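Local structure of fructose-bisphosphate aldolase (Plasmodium falciparum, 4TR9) at residues G81-E86 against F150-T155; V191-P196 against G233-P238; M240-Y245 against Q254-L259. The protein is a fructose-bisphosphate aldolase of the TIM-barrel fold, present as four chains in this assembly, with 38D bound in a pocket of the barrel. All blocks are in the same frame, centred on the assembly; numbering follows the deposited sequence.

Interaction 1 of 3, residues G81-E86 against F150-T155; sequences GAILFE and FAKWRT. With 38D (N'-[(E)-(2,4-dichlorophenyl)methylidene]-3,4-dihydroxybenzohydrazide), chain K.
Inside the TIM barrel of this aldolase, the parallel strands 79-84 and 150-157 flank strand 109-113, one on each side. With no backbone bond joining the two segments, the contact rests on side chains, with the Phe-150 ring also touching the backbone of residues 81-82, and the axes of the strand portions cross at 55°. The dense part is apolar. Ile-83 CG1 meets the rim of the Phe-150 ring near its plane, 3.6 Å from CE1, while Ala-82 N lies at that edge. Phe-150 places CG in the crowded position between its backbone N and carbonyl carbon (chi1 70°), which turns the ring toward residues 81-83. Gly-81 leaves room for it, its CA lying 4.3 Å from Phe-150 CE2. Beyond the ring, Ile-83 CD1 touches Lys-152 CD at 4.0 Å, where the two side chains cross at about a right angle. Packing loosens towards the end of segment 81-86: Phe-85 is partly exposed and Glu-86 exposed, and neither meets the opposite strand. On strand 150-157, Lys-152 and Arg-154 lead into the ligand pocket. The lysine chain, bent at chi2 and chi3, carries its ammonium to Asp-40 in a salt bridge and to the catechol-like ring of 38D. Arg-154, extended from CG to NE, turns one guanidinium face to 38D N11, and Lys-152 NZ ends 3.0 Å from 38D O07.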
loop_
_atom_site.group_PDB
_atom_site.type_symbol
_atom_site.label_atom_id
_atom_site.label_comp_id
_atom_site.label_asym_id
_atom_site.label_seq_id
_atom_site.Cartn_x
_atom_site.Cartn_y
_atom_site.Cartn_z
ATOM N N GLY A 81 -34.114 -12.129 -3.551
ATOM C CA GLY A 81 -33.227 -13.259 -3.367
ATOM C C GLY A 81 -33.168 -13.733 -1.930
ATOM O O GLY A 81 -33.421 -12.968 -1.000
ATOM N N ALA A 82 -32.832 -15.006 -1.749
ATOM C CA ALA A 82 -32.710 -15.586 -0.418
ATOM C C ALA A 82 -31.396 -16.346 -0.281
ATOM O O ALA A 82 -31.094 -17.232 -1.079
ATOM C CB ALA A 82 -33.889 -16.501 -0.127
ATOM N N ILE A 83 -30.617 -15.990 0.735
ATOM C CA ILE A 83 -29.330 -16.630 0.973
ATOM C C ILE A 83 -29.513 -17.907 1.783
ATOM O O ILE A 83 -30.135 -17.892 2.843
ATOM C CB ILE A 83 -28.361 -15.691 1.713
ATOM C CG1 ILE A 83 -28.412 -14.287 1.108
ATOM C CG2 ILE A 83 -26.947 -16.251 1.674
ATOM C CD1 ILE A 83 -27.543 -13.280 1.828
ATOM N N LEU A 84 -28.969 -19.010 1.279
ATOM C CA LEU A 84 -29.136 -20.303 1.931
ATOM C C LEU A 84 -27.841 -20.803 2.555
ATOM O O LEU A 84 -26.748 -20.384 2.170
ATOM C CB LEU A 84 -29.648 -21.348 0.936
ATOM C CG LEU A 84 -30.750 -20.951 -0.048
ATOM C CD1 LEU A 84 -31.178 -22.152 -0.879
ATOM C CD2 LEU A 84 -31.934 -20.351 0.679
ATOM N N PHE A 85 -27.973 -21.701 3.525
ATOM C CA PHE A 85 -26.834 -22.443 4.044
ATOM C C PHE A 85 -26.611 -23.641 3.128
ATOM O O PHE A 85 -27.505 -24.007 2.362
ATOM C CB PHE A 85 -27.077 -22.884 5.490
ATOM C CG PHE A 85 -25.856 -23.433 6.175
ATOM C CD1 PHE A 85 -24.858 -22.584 6.625
ATOM C CD2 PHE A 85 -25.711 -24.795 6.377
ATOM C CE1 PHE A 85 -23.734 -23.084 7.258
ATOM C CE2 PHE A 85 -24.590 -25.303 7.011
ATOM C CZ PHE A 85 -23.601 -24.446 7.451
ATOM N N GLU A 86 -25.426 -24.243 3.198
ATOM C CA GLU A 86 -25.078 -25.365 2.329
ATOM C C GLU A 86 -26.089 -26.508 2.422
ATOM O O GLU A 86 -26.475 -27.088 1.409
ATOM C CB GLU A 86 -23.678 -25.886 2.664
ATOM C CG GLU A 86 -23.244 -27.070 1.813
ATOM C CD GLU A 86 -21.875 -27.596 2.194
ATOM O OE1 GLU A 86 -21.181 -26.931 2.991
ATOM O OE2 GLU A 86 -21.494 -28.679 1.700
ATOM N N PHE A 150 -25.865 -16.296 -6.577
ATOM C CA PHE A 150 -25.040 -15.326 -5.866
ATOM C C PHE A 150 -24.559 -15.897 -4.535
ATOM O O PHE A 150 -25.196 -16.779 -3.961
ATOM C CB PHE A 150 -25.801 -14.007 -5.658
ATOM C CG PHE A 150 -26.930 -14.088 -4.664
ATOM C CD1 PHE A 150 -26.733 -13.734 -3.339
ATOM C CD2 PHE A 150 -28.198 -14.481 -5.064
ATOM C CE1 PHE A 150 -27.771 -13.792 -2.425
ATOM C CE2 PHE A 150 -29.242 -14.539 -4.155
ATOM C CZ PHE A 150 -29.026 -14.193 -2.835
ATOM N N ALA A 151 -23.422 -15.399 -4.055
ATOM C CA ALA A 151 -22.810 -15.930 -2.842
ATOM C C ALA A 151 -22.626 -14.856 -1.775
ATOM O O ALA A 151 -22.800 -13.667 -2.042
ATOM C CB ALA A 151 -21.474 -16.580 -3.171
ATOM N N LYS A 152 -22.269 -15.284 -0.568
ATOM C CA LYS A 152 -22.068 -14.359 0.543
ATOM C C LYS A 152 -20.857 -14.759 1.388
ATOM O O LYS A 152 -20.511 -15.935 1.479
ATOM C CB LYS A 152 -23.321 -14.295 1.416
ATOM C CG LYS A 152 -23.471 -12.993 2.183
ATOM C CD LYS A 152 -23.988 -13.246 3.582
ATOM C CE LYS A 152 -23.032 -14.146 4.342
ATOM N NZ LYS A 152 -23.492 -14.399 5.729
ATOM N N TRP A 153 -20.228 -13.767 2.011
ATOM C CA TRP A 153 -18.983 -13.961 2.749
ATOM C C TRP A 153 -18.881 -12.896 3.833
ATOM O O TRP A 153 -18.622 -11.728 3.543
ATOM C CB TRP A 153 -17.794 -13.899 1.783
ATOM C CG TRP A 153 -16.403 -13.952 2.376
ATOM C CD1 TRP A 153 -15.815 -13.021 3.182
ATOM C CD2 TRP A 153 -15.408 -14.957 2.136
ATOM N NE1 TRP A 153 -14.529 -13.399 3.486
ATOM C CE2 TRP A 153 -14.254 -14.583 2.855
ATOM C CE3 TRP A 153 -15.387 -16.147 1.400
ATOM C CZ2 TRP A 153 -13.090 -15.352 2.854
ATOM C CZ3 TRP A 153 -14.229 -16.909 1.399
ATOM C CH2 TRP A 153 -13.097 -16.509 2.122
ATOM N N ARG A 154 -19.093 -13.299 5.080
ATOM C CA ARG A 154 -19.172 -12.351 6.188
ATOM C C ARG A 154 -17.848 -12.174 6.926
ATOM O O ARG A 154 -17.255 -13.139 7.404
ATOM C CB ARG A 154 -20.253 -12.788 7.177
ATOM C CG ARG A 154 -20.328 -11.941 8.437
ATOM C CD ARG A 154 -21.497 -12.367 9.309
ATOM N NE ARG A 154 -21.567 -11.615 10.557
ATOM C CZ ARG A 154 -21.080 -12.043 11.717
ATOM N NH1 ARG A 154 -21.190 -11.291 12.803
ATOM N NH2 ARG A 154 -20.481 -13.224 11.791
ATOM N N THR A 155 -17.397 -10.927 7.017
ATOM C CA THR A 155 -16.211 -10.589 7.793
ATOM C C THR A 155 -16.603 -9.636 8.916
ATOM O O THR A 155 -17.562 -8.874 8.783
ATOM C CB THR A 155 -15.118 -9.949 6.919
ATOM O OG1 THR A 155 -15.115 -10.564 5.625
ATOM C CG2 THR A 155 -13.751 -10.126 7.562
HETATM N N12 38D K . -22.862 -16.284 13.456
HETATM C C13 38D K . -23.225 -15.402 14.529
HETATM C C15 38D K . -22.134 -17.035 16.067
HETATM C C17 38D K . -21.132 -16.375 18.140
HETATM C C20 38D K . -22.152 -14.718 16.742
HETATM C C01 38D K . -24.406 -14.208 10.000
HETATM C C02 38D K . -24.947 -13.494 8.930
HETATM O O03 38D K . -24.862 -12.087 8.871
HETATM C C04 38D K . -25.583 -14.179 7.904
HETATM C C05 38D K . -25.678 -15.559 7.943
HETATM C C06 38D K . -25.141 -16.269 9.003
HETATM O O07 38D K . -26.142 -13.481 6.810
HETATM C C08 38D K . -24.502 -15.594 10.021
HETATM C C09 38D K . -23.932 -16.414 11.182
HETATM O O10 38D K . -23.955 -17.639 11.136
HETATM N N11 38D K . -23.395 -15.698 12.306
HETATM C C14 38D K . -22.477 -15.719 15.819
HETATM C C16 38D K . -21.457 -17.368 17.230
HETATM CL CL1 38D K . -20.282 -16.821 19.592
HETATM C C19 38D K . -21.473 -15.054 17.906
HETATM CL CL2 38D K . -22.572 -13.048 16.466
#

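Interaction 2 of 3, residues V191-P196 against G233-P238; sequences VPIVEP and GALLKP
Strands 191-198 and 235-236 run parallel as the two ends of a beta-alpha-beta unit of the barrel, and three backbone bonds hold them in register. Leu-235 bonds through both its N-H and its O to strand 191-198: the N-H goes to Pro-192 O at 3.1 Å, with the donor in the carbonyl plane, and the O accepts Val-194 N at 2.8 Å. The third bond, Lys-237 N to Val-194 O, is the shortest at 2.6 Å and nearly straight (170°), although its donor stands above the carbonyl plane. Prolines end the ladder. Pro-192 has no N-H to offer, so Gly-233 O meets its CD at 3.3 Å; Lys-237 O likewise faces Pro-196 CD and takes a CA-H contact from Glu-195. Where the ladder stops, charge takes over. Glu-195 and Lys-237, both extended beyond CG, lie side by side and point the same way, with Glu-195 OE1 3.5 Å from Lys-237 CD. Their ion pair is long, OE1 to NZ 3.9 Å, and this buried OE1 has no hydrogen-bond partner; the nearby ammonium groups of Lys-237 and Lys-152 would be expected to stabilise its charge. Glu-195 OE2 makes a weak hydrogen bond to O03 of 38D, and Lys-237 NZ one to O07 and another to Ser-307. Ile-193 and Lys-237 pack toward strand 150-157, whereas Val-194, Pro-196 and Leu-236 lie against helix 206-226, and Pro-192 and Val-194 also touch helix 168-187.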
loop_
_atom_site.group_PDB
_atom_site.type_symbol
_atom_site.label_atom_id
_atom_site.label_comp_id
_atom_site.label_asym_id
_atom_site.label_seq_id
_atom_site.Cartn_x
_atom_site.Cartn_y
_atom_site.Cartn_z
ATOM N N VAL A 191 -22.559 -13.943 -8.213
ATOM C CA VAL A 191 -22.484 -12.569 -7.729
ATOM C C VAL A 191 -22.064 -12.537 -6.264
ATOM O O VAL A 191 -22.769 -13.052 -5.398
ATOM C CB VAL A 191 -23.828 -11.833 -7.889
ATOM C CG1 VAL A 191 -23.788 -10.489 -7.179
ATOM C CG2 VAL A 191 -24.161 -11.656 -9.361
ATOM N N PRO A 192 -20.903 -11.933 -5.982
ATOM C CA PRO A 192 -20.397 -11.888 -4.609
ATOM C C PRO A 192 -21.018 -10.770 -3.776
ATOM O O PRO A 192 -21.022 -9.612 -4.195
ATOM C CB PRO A 192 -18.900 -11.649 -4.803
ATOM C CG PRO A 192 -18.815 -10.873 -6.073
ATOM C CD PRO A 192 -19.954 -11.344 -6.943
ATOM N N ILE A 193 -21.545 -11.123 -2.610
ATOM C CA ILE A 193 -22.006 -10.124 -1.657
ATOM C C ILE A 193 -20.898 -9.846 -0.648
ATOM O O ILE A 193 -20.623 -10.662 0.233
ATOM C CB ILE A 193 -23.284 -10.569 -0.925
ATOM C CG1 ILE A 193 -24.440 -10.713 -1.917
ATOM C CG2 ILE A 193 -23.650 -9.571 0.159
ATOM C CD1 ILE A 193 -25.773 -10.987 -1.261
ATOM N N VAL A 194 -20.254 -8.694 -0.796
ATOM C CA VAL A 194 -19.151 -8.312 0.075
ATOM C C VAL A 194 -19.673 -7.761 1.396
ATOM O O VAL A 194 -20.325 -6.719 1.427
ATOM C CB VAL A 194 -18.245 -7.267 -0.597
ATOM C CG1 VAL A 194 -17.108 -6.873 0.330
ATOM C CG2 VAL A 194 -17.707 -7.807 -1.913
ATOM N N GLU A 195 -19.384 -8.466 2.486
ATOM C CA GLU A 195 -19.890 -8.074 3.796
ATOM C C GLU A 195 -18.766 -7.784 4.788
ATOM O O GLU A 195 -18.299 -8.685 5.486
ATOM C CB GLU A 195 -20.812 -9.160 4.356
ATOM C CG GLU A 195 -21.457 -8.806 5.690
ATOM C CD GLU A 195 -22.319 -9.926 6.237
ATOM O OE1 GLU A 195 -22.540 -10.917 5.509
ATOM O OE2 GLU A 195 -22.774 -9.818 7.396
ATOM N N PRO A 196 -18.315 -6.522 4.838
ATOM C CA PRO A 196 -17.376 -6.068 5.865
ATOM C C PRO A 196 -18.112 -5.506 7.079
ATOM O O PRO A 196 -18.082 -4.298 7.313
ATOM C CB PRO A 196 -16.585 -4.976 5.146
ATOM C CG PRO A 196 -17.580 -4.386 4.199
ATOM C CD PRO A 196 -18.524 -5.499 3.798
ATOM N N GLY A 233 -21.096 -6.283 -11.116
ATOM C CA GLY A 233 -21.606 -7.606 -10.809
ATOM C C GLY A 233 -21.434 -7.983 -9.352
ATOM O O GLY A 233 -21.401 -9.164 -9.009
ATOM N N ALA A 234 -21.326 -6.980 -8.488
ATOM C CA ALA A 234 -21.125 -7.231 -7.067
ATOM C C ALA A 234 -22.133 -6.469 -6.214
ATOM O O ALA A 234 -22.827 -5.578 -6.702
ATOM C CB ALA A 234 -19.704 -6.862 -6.664
ATOM N N LEU A 235 -22.210 -6.835 -4.938
ATOM C CA LEU A 235 -23.062 -6.137 -3.984
ATOM C C LEU A 235 -22.307 -5.896 -2.683
ATOM O O LEU A 235 -21.368 -6.621 -2.358
ATOM C CB LEU A 235 -24.343 -6.930 -3.712
ATOM C CG LEU A 235 -25.372 -7.012 -4.843
ATOM C CD1 LEU A 235 -26.557 -7.870 -4.426
ATOM C CD2 LEU A 235 -25.834 -5.623 -5.261
ATOM N N LEU A 236 -22.721 -4.874 -1.944
ATOM C CA LEU A 236 -22.089 -4.545 -0.673
ATOM C C LEU A 236 -23.058 -4.756 0.482
ATOM O O LEU A 236 -24.197 -4.291 0.438
ATOM C CB LEU A 236 -21.585 -3.100 -0.681
ATOM C CG LEU A 236 -20.882 -2.598 0.583
ATOM C CD1 LEU A 236 -19.614 -3.393 0.852
ATOM C CD2 LEU A 236 -20.574 -1.113 0.472
ATOM N N LYS A 237 -22.604 -5.457 1.515
ATOM C CA LYS A 237 -23.423 -5.675 2.701
ATOM C C LYS A 237 -22.739 -5.111 3.942
ATOM O O LYS A 237 -22.130 -5.851 4.714
ATOM C CB LYS A 237 -23.721 -7.166 2.889
ATOM C CG LYS A 237 -24.709 -7.471 4.007
ATOM C CD LYS A 237 -25.049 -8.950 4.062
ATOM C CE LYS A 237 -26.038 -9.249 5.177
ATOM N NZ LYS A 237 -26.434 -10.684 5.200
ATOM N N PRO A 238 -22.829 -3.787 4.133
ATOM C CA PRO A 238 -22.215 -3.132 5.285
ATOM C C PRO A 238 -23.211 -2.923 6.415
ATOM O O PRO A 238 -24.397 -3.219 6.260
ATOM C CB PRO A 238 -21.769 -1.796 4.706
ATOM C CG PRO A 238 -22.869 -1.470 3.734
ATOM C CD PRO A 238 -23.395 -2.797 3.201
#

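Interaction 3 of 3, residues M240-Y245 against Q254-L259; sequences MVTAGY and QDVGFL
The loop that leads from barrel strand 235-236 to helix 253-267 folds back on the helix it is about to enter, so that residues 240-242 lie against its first turns. Val-241 and Thr-242 do most of the work. The isopropyl group of Val-241 abuts the carbonyl of Leu-259, with CG2 3.5 Å from Leu-259 O, and its other branch, CG1, reaches Leu-259 CB at 3.8 Å, the two side chains crossing at about a right angle. Thr-242 lies alongside Val-256, both pointing the same way. Its CG2 is anti to the carbonyl carbon while OG1 takes the crowded position (chi1 65°), which gives the methyl group to the helix: CG2 stands 3.6 Å from Val-256 CG1 and 3.8 Å from Val-256 CG2. Met-240 adds a light touch through CB, 4.4 Å from Val-256 CG1. No hydrogen bond joins the segments directly. A link comes instead from Thr-260, the next residue of the helix, whose OG1 is bonded to both Val-241 N and Val-256 O; Leu-259 O is met by Thr-263 OG1. Two outer helices flank the contact: Val-241 and Leu-259 pack on helix 206-226, while the side chain of Met-240 leads away to helix 284-295, against Asn-290, Leu-291 and Ile-294.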
loop_
_atom_site.group_PDB
_atom_site.type_symbol
_atom_site.label_atom_id
_atom_site.label_comp_id
_atom_site.label_asym_id
_atom_site.label_seq_id
_atom_site.Cartn_x
_atom_site.Cartn_y
_atom_site.Cartn_z
ATOM N N MET A 240 -25.210 -0.264 9.019
ATOM C CA MET A 240 -25.659 1.120 9.045
ATOM C C MET A 240 -24.774 1.926 9.987
ATOM O O MET A 240 -24.389 1.444 11.052
ATOM C CB MET A 240 -27.123 1.213 9.480
ATOM C CG MET A 240 -28.104 0.572 8.515
ATOM S SD MET A 240 -29.807 0.722 9.086
ATOM C CE MET A 240 -30.688 -0.068 7.743
ATOM N N VAL A 241 -24.441 3.149 9.589
ATOM C CA VAL A 241 -23.627 4.014 10.431
ATOM C C VAL A 241 -24.443 4.478 11.632
ATOM O O VAL A 241 -25.223 5.427 11.542
ATOM C CB VAL A 241 -23.097 5.232 9.659
ATOM C CG1 VAL A 241 -22.285 6.126 10.581
ATOM C CG2 VAL A 241 -22.252 4.778 8.478
ATOM N N THR A 242 -24.269 3.786 12.752
ATOM C CA THR A 242 -25.004 4.095 13.971
ATOM C C THR A 242 -24.059 4.270 15.150
ATOM O O THR A 242 -22.886 3.901 15.079
ATOM C CB THR A 242 -26.025 2.993 14.315
ATOM O OG1 THR A 242 -25.332 1.776 14.616
ATOM C CG2 THR A 242 -26.976 2.756 13.153
ATOM N N ALA A 243 -24.574 4.829 16.238
ATOM C CA ALA A 243 -23.806 4.939 17.468
ATOM C C ALA A 243 -23.662 3.565 18.107
ATOM O O ALA A 243 -24.343 2.616 17.715
ATOM C CB ALA A 243 -24.466 5.913 18.430
ATOM N N GLY A 244 -22.774 3.459 19.089
ATOM C CA GLY A 244 -22.563 2.204 19.784
ATOM C C GLY A 244 -23.773 1.791 20.599
ATOM O O GLY A 244 -24.620 2.622 20.930
ATOM N N TYR A 245 -23.854 0.504 20.922
ATOM C CA TYR A 245 -24.962 -0.019 21.714
ATOM C C TYR A 245 -24.929 0.525 23.139
ATOM O O TYR A 245 -25.972 0.711 23.765
ATOM C CB TYR A 245 -24.931 -1.548 21.737
ATOM C CG TYR A 245 -25.317 -2.194 20.423
ATOM C CD1 TYR A 245 -26.146 -1.539 19.522
ATOM C CD2 TYR A 245 -24.853 -3.460 20.086
ATOM C CE1 TYR A 245 -26.502 -2.126 18.320
ATOM C CE2 TYR A 245 -25.203 -4.055 18.887
ATOM C CZ TYR A 245 -26.027 -3.384 18.009
ATOM O OH TYR A 245 -26.377 -3.973 16.815
ATOM N N GLN A 254 -32.794 9.899 11.887
ATOM C CA GLN A 254 -32.321 10.730 10.785
ATOM C C GLN A 254 -30.813 10.936 10.874
ATOM O O GLN A 254 -30.143 11.126 9.858
ATOM C CB GLN A 254 -33.040 12.080 10.772
ATOM C CG GLN A 254 -34.474 12.009 10.276
ATOM C CD GLN A 254 -35.079 13.381 10.050
ATOM O OE1 GLN A 254 -34.534 14.393 10.492
ATOM N NE2 GLN A 254 -36.210 13.422 9.354
ATOM N N ASP A 255 -30.284 10.900 12.094
ATOM C CA ASP A 255 -28.843 10.967 12.299
ATOM C C ASP A 255 -28.188 9.709 11.743
ATOM O O ASP A 255 -27.085 9.757 11.200
ATOM C CB ASP A 255 -28.508 11.137 13.781
ATOM C CG ASP A 255 -28.964 12.474 14.332
ATOM O OD1 ASP A 255 -29.039 13.446 13.551
ATOM O OD2 ASP A 255 -29.243 12.555 15.547
ATOM N N VAL A 256 -28.882 8.583 11.882
ATOM C CA VAL A 256 -28.423 7.323 11.311
ATOM C C VAL A 256 -28.430 7.399 9.788
ATOM O O VAL A 256 -27.464 7.011 9.134
ATOM C CB VAL A 256 -29.298 6.139 11.774
ATOM C CG1 VAL A 256 -28.975 4.888 10.972
ATOM C CG2 VAL A 256 -29.112 5.892 13.263
ATOM N N GLY A 257 -29.523 7.914 9.234
ATOM C CA GLY A 257 -29.675 8.024 7.794
ATOM C C GLY A 257 -28.691 8.979 7.142
ATOM O O GLY A 257 -28.170 8.698 6.063
ATOM N N PHE A 258 -28.436 10.110 7.794
ATOM C CA PHE A 258 -27.527 11.116 7.253
ATOM C C PHE A 258 -26.091 10.611 7.167
ATOM O O PHE A 258 -25.462 10.669 6.109
ATOM C CB PHE A 258 -27.575 12.391 8.098
ATOM C CG PHE A 258 -26.457 13.355 7.803
ATOM C CD1 PHE A 258 -26.482 14.134 6.658
ATOM C CD2 PHE A 258 -25.385 13.483 8.672
ATOM C CE1 PHE A 258 -25.456 15.020 6.383
ATOM C CE2 PHE A 258 -24.356 14.368 8.402
ATOM C CZ PHE A 258 -24.392 15.137 7.257
ATOM N N LEU A 259 -25.577 10.118 8.289
ATOM C CA LEU A 259 -24.185 9.691 8.369
ATOM C C LEU A 259 -23.939 8.381 7.623
ATOM O O LEU A 259 -22.793 8.025 7.349
ATOM C CB LEU A 259 -23.763 9.561 9.833
ATOM C CG LEU A 259 -23.653 10.897 10.573
ATOM C CD1 LEU A 259 -23.723 10.703 12.074
ATOM C CD2 LEU A 259 -22.367 11.614 10.193
#

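Interactions 1 and 2 both lie in the barrel core and share one sheet: strands 150-157 and 191-198 are neighbours, probably joined by Ala-151 N to Val-191 O and Thr-155 N to Glu-195 O. Interaction 1 bridges past strand 109-113 without backbone hydrogen bonds, mainly through side chains, whereas interaction 2 is a true strand pairing with a backbone ladder. Each contributes charged residues to the 38D pocket, Lys-152 and Arg-154 from one, Glu-195 and Lys-237 from the other. Interaction 3 follows in sequence but lies in the outer layer, its centre about 20 Å from that of interaction 2. There, mostly buried apolar groups of loop and helix meet, without any charged side chain.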